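Local coordinates for acyl-coenzyme A oxidase 3 (Yarrowia lipolytica, PDB 5YS9), which oxidises 2,3-saturated acyl-CoA thioesters of differing chain length to (2E)-enoyl-CoA with FAD as cofactor, passing electrons to O2 to give hydrogen peroxide in peroxisomal beta-oxidation, at the interface of chains A and B. Sequence-based numbering; all coordinates share one arbitrary frame. Chains: chain A/B, Acyl-coenzyme A oxidase 3.

Contact 1: the interface of chains A and B. Residues chain A 609, 613; chain B 528, 603.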
loop_
_atom_site.group_PDB
_atom_site.type_symbol
_atom_site.label_atom_id
_atom_site.label_comp_id
_atom_site.label_asym_id
_atom_site.label_seq_id
_atom_site.Cartn_x
_atom_site.Cartn_y
_atom_site.Cartn_z
ATOM N N PRO A 609 10.987 28.889 13.245
ATOM C CA PRO A 609 10.055 29.022 12.119
ATOM C C PRO A 609 10.682 29.465 10.795
ATOM O O PRO A 609 10.368 28.900 9.755
ATOM C CB PRO A 609 9.080 30.059 12.634
ATOM C CG PRO A 609 8.955 29.689 14.094
ATOM C CD PRO A 609 10.310 29.212 14.525
ATOM N N ASP A 613 11.399 27.365 6.430
ATOM C CA ASP A 613 11.306 27.991 5.094
ATOM C C ASP A 613 12.570 27.725 4.312
ATOM O O ASP A 613 12.491 27.322 3.160
ATOM C CB ASP A 613 11.096 29.512 5.146
ATOM C CG ASP A 613 9.762 29.907 5.735
ATOM O OD1 ASP A 613 9.178 29.109 6.498
ATOM O OD2 ASP A 613 9.296 31.032 5.443
ATOM N N LYS B 528 3.962 34.923 -0.378
ATOM C CA LYS B 528 5.040 34.440 -1.207
ATOM C C LYS B 528 4.685 34.569 -2.678
ATOM O O LYS B 528 5.514 34.947 -3.481
ATOM C CB LYS B 528 5.340 32.989 -0.866
ATOM C CG LYS B 528 6.811 32.639 -0.835
ATOM C CD LYS B 528 7.194 31.975 0.475
ATOM C CE LYS B 528 8.549 32.462 0.961
ATOM N NZ LYS B 528 9.114 31.554 1.993
ATOM N N ARG B 603 4.963 25.773 14.594
ATOM C CA ARG B 603 5.504 26.743 13.653
ATOM C C ARG B 603 4.718 28.045 13.606
ATOM O O ARG B 603 5.307 29.078 13.364
ATOM C CB ARG B 603 5.596 26.107 12.256
ATOM C CG ARG B 603 6.430 26.847 11.225
ATOM C CD ARG B 603 5.663 27.933 10.495
ATOM N NE ARG B 603 5.951 27.899 9.060
ATOM C CZ ARG B 603 6.534 28.867 8.344
ATOM N NH1 ARG B 603 6.718 28.674 7.038
ATOM N NH2 ARG B 603 6.920 30.029 8.884
#
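The N-terminal turns of helix 609-628 in chain A meet two helices of chain B, the final residue of the short helix 598-603 and the long helix 507-534. At this junction A:Asp613 faces B:Arg603 and B:Lys528, a worked example of one carboxylate shared between two cations that belong to separate helices of the partner. The two oxygens divide the work. OD1 forms a salt bridge with B:Arg603, lying 2.6 Å from the terminal nitrogen NH1, while OD2 turns the other way and pairs more loosely with the side-chain amine NZ of B:Lys528 at 3.5 Å.

The arginine pairing is a close salt bridge without a hydrogen bond, since no N-H of NH1 is aimed at OD1. Carboxylate and guanidinium planes stand 66° apart, and OD1 reaches NH1 from above the guanidinium plane, so the attraction is probably chiefly one of charge. On that same face the backbone carbonyl O of A:Pro609 sits 3.7 Å above the plane, offset toward the rim and nearest NH2. The arginine thus offers one face to two oxygens of chain A, one charged and one a carbonyl. Bends at chi2 (-85°) and chi3 (-136°) fold the B:Arg603 chain so that its head lies beneath the first turn of the helix.

A:Pro609, which starts that helix, also rests its ring against the end of helix 598-603: CG is 3.8 Å from the carbonyl O of B:Arg603. B:Lys528 comes from the far side of the carboxylate and meets it with its tip, NZ, after a chain bent at chi2 and chi3. With positive groups near both oxygens, A:Asp613 is likely to be stabilised as the carboxylate. For the protein, the patch ties one helix of chain A to two helices of chain B through charge, and so appears to contribute to subunit association in the deposited dimer.

Contact 2: the interface of chains A and B. Residues chain A 548-549; chain B 350, 353, 595, 616.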
loop_
_atom_site.group_PDB
_atom_site.type_symbol
_atom_site.label_atom_id
_atom_site.label_comp_id
_atom_site.label_asym_id
_atom_site.label_seq_id
_atom_site.Cartn_x
_atom_site.Cartn_y
_atom_site.Cartn_z
ATOM N N GLN A 548 4.085 5.280 22.641
ATOM C CA GLN A 548 4.282 6.269 21.589
ATOM C C GLN A 548 5.745 6.765 21.624
ATOM O O GLN A 548 6.395 6.846 20.577
ATOM C CB GLN A 548 3.263 7.417 21.713
ATOM C CG GLN A 548 3.487 8.655 20.823
ATOM C CD GLN A 548 3.399 8.373 19.305
ATOM O OE1 GLN A 548 3.165 7.235 18.865
ATOM N NE2 GLN A 548 3.598 9.424 18.498
ATOM N N GLN A 549 6.271 7.053 22.815
ATOM C CA GLN A 549 7.644 7.555 22.944
ATOM C C GLN A 549 8.639 6.476 22.495
ATOM O O GLN A 549 9.556 6.770 21.749
ATOM C CB GLN A 549 7.948 8.014 24.380
ATOM C CG GLN A 549 7.196 9.256 24.848
ATOM C CD GLN A 549 5.737 9.021 25.220
ATOM O OE1 GLN A 549 5.278 7.897 25.299
ATOM N NE2 GLN A 549 5.005 10.098 25.433
ATOM N N TYR B 350 -0.298 0.855 22.084
ATOM C CA TYR B 350 0.201 1.142 20.760
ATOM C C TYR B 350 -0.711 0.527 19.728
ATOM O O TYR B 350 -0.924 1.123 18.696
ATOM C CB TYR B 350 1.653 0.734 20.519
ATOM C CG TYR B 350 2.179 1.489 19.315
ATOM C CD1 TYR B 350 2.284 2.898 19.340
ATOM C CD2 TYR B 350 2.493 0.825 18.123
ATOM C CE1 TYR B 350 2.702 3.611 18.214
ATOM C CE2 TYR B 350 2.936 1.533 17.008
ATOM C CZ TYR B 350 3.020 2.921 17.047
ATOM O OH TYR B 350 3.418 3.620 15.939
ATOM N N ARG B 353 -3.578 3.006 19.313
ATOM C CA ARG B 353 -3.119 4.106 18.462
ATOM C C ARG B 353 -3.152 3.816 16.987
ATOM O O ARG B 353 -3.380 4.718 16.224
ATOM C CB ARG B 353 -1.711 4.552 18.829
ATOM C CG ARG B 353 -1.693 5.459 20.038
ATOM C CD ARG B 353 -0.279 5.678 20.576
ATOM N NE ARG B 353 -0.287 6.899 21.372
ATOM C CZ ARG B 353 -0.211 8.128 20.877
ATOM N NH1 ARG B 353 -0.079 8.342 19.573
ATOM N NH2 ARG B 353 -0.268 9.155 21.697
ATOM N N GLU B 595 -1.261 15.602 16.833
ATOM C CA GLU B 595 -0.017 14.902 17.113
ATOM C C GLU B 595 0.762 14.533 15.824
ATOM O O GLU B 595 1.980 14.720 15.749
ATOM C CB GLU B 595 -0.308 13.651 17.946
ATOM C CG GLU B 595 0.910 12.989 18.593
ATOM C CD GLU B 595 0.519 11.801 19.451
ATOM O OE1 GLU B 595 -0.499 11.145 19.140
ATOM O OE2 GLU B 595 1.240 11.507 20.435
ATOM N N THR B 616 -0.241 14.298 23.127
ATOM C CA THR B 616 0.123 12.878 23.334
ATOM C C THR B 616 -0.603 12.211 24.528
ATOM O O THR B 616 -1.184 11.135 24.343
ATOM C CB THR B 616 1.660 12.685 23.376
ATOM O OG1 THR B 616 2.225 13.255 22.187
ATOM C CG2 THR B 616 2.103 11.201 23.462
#
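This is a helix-to-helix patch between the two copies in the deposited assembly of an acyl-CoA oxidase, a family whose subunits pack through helical domains, and it appears to seat the start of one chain's helix on a polar network of the other. From helix 547-573 of chain A, A:Gln548 lies over the guanidinium of B:Arg353 in helix 349-384. Its CB lies 3.6 Å from CZ, over the group's centre, and the amide stacks on it, the planes only 12° apart. CG is anti to the backbone N (chi1 170°) and the chain bends at chi2, which lays the amide flat along the arginine. OE1 then points at the edge of the B:Tyr350 ring, in its plane, 3.7 Å from CE1.

At the edge of the guanidinium, in its plane, B:Glu595 holds the arginine's rotation. B:Arg353 grips it end-on, NH1 bonding OE1 at 2.9 Å from well out of the carboxylate plane. NH2 reaches the syn lone pair of OE2 at 3.1 Å, with OE2 tilted from the guanidinium plane. The hydroxyl OG1 of B:Thr616 adds a 2.7 Å hydrogen bond to OE2 from the anti side, tilted out of the carboxylate plane, and its methyl CG2 turns toward chain A, 3.7 Å from the amide NE2 of A:Gln549. Replacing B:Arg353 with a leucine would probably leave B:Glu595 without its charged mate and A:Gln548 without the flat surface its amide stacks on.

About 26 Å separates the C-alpha centres of contact 1 and contact 2, which sample one two-fold symmetric interface. Helix 609-628 serves both: its opening turns come from chain A in contact 1, and a later turn comes from chain B in contact 2. Because each patch has a twin with the chains exchanged, either copy of this helix takes part in both kinds of contact. Contact 1 places opposite charges directly across the boundary, whereas contact 2 keeps its salt bridge within one subunit and offers it as a surface for packing. Together they are likely to contribute to how the two subunits sit against each other.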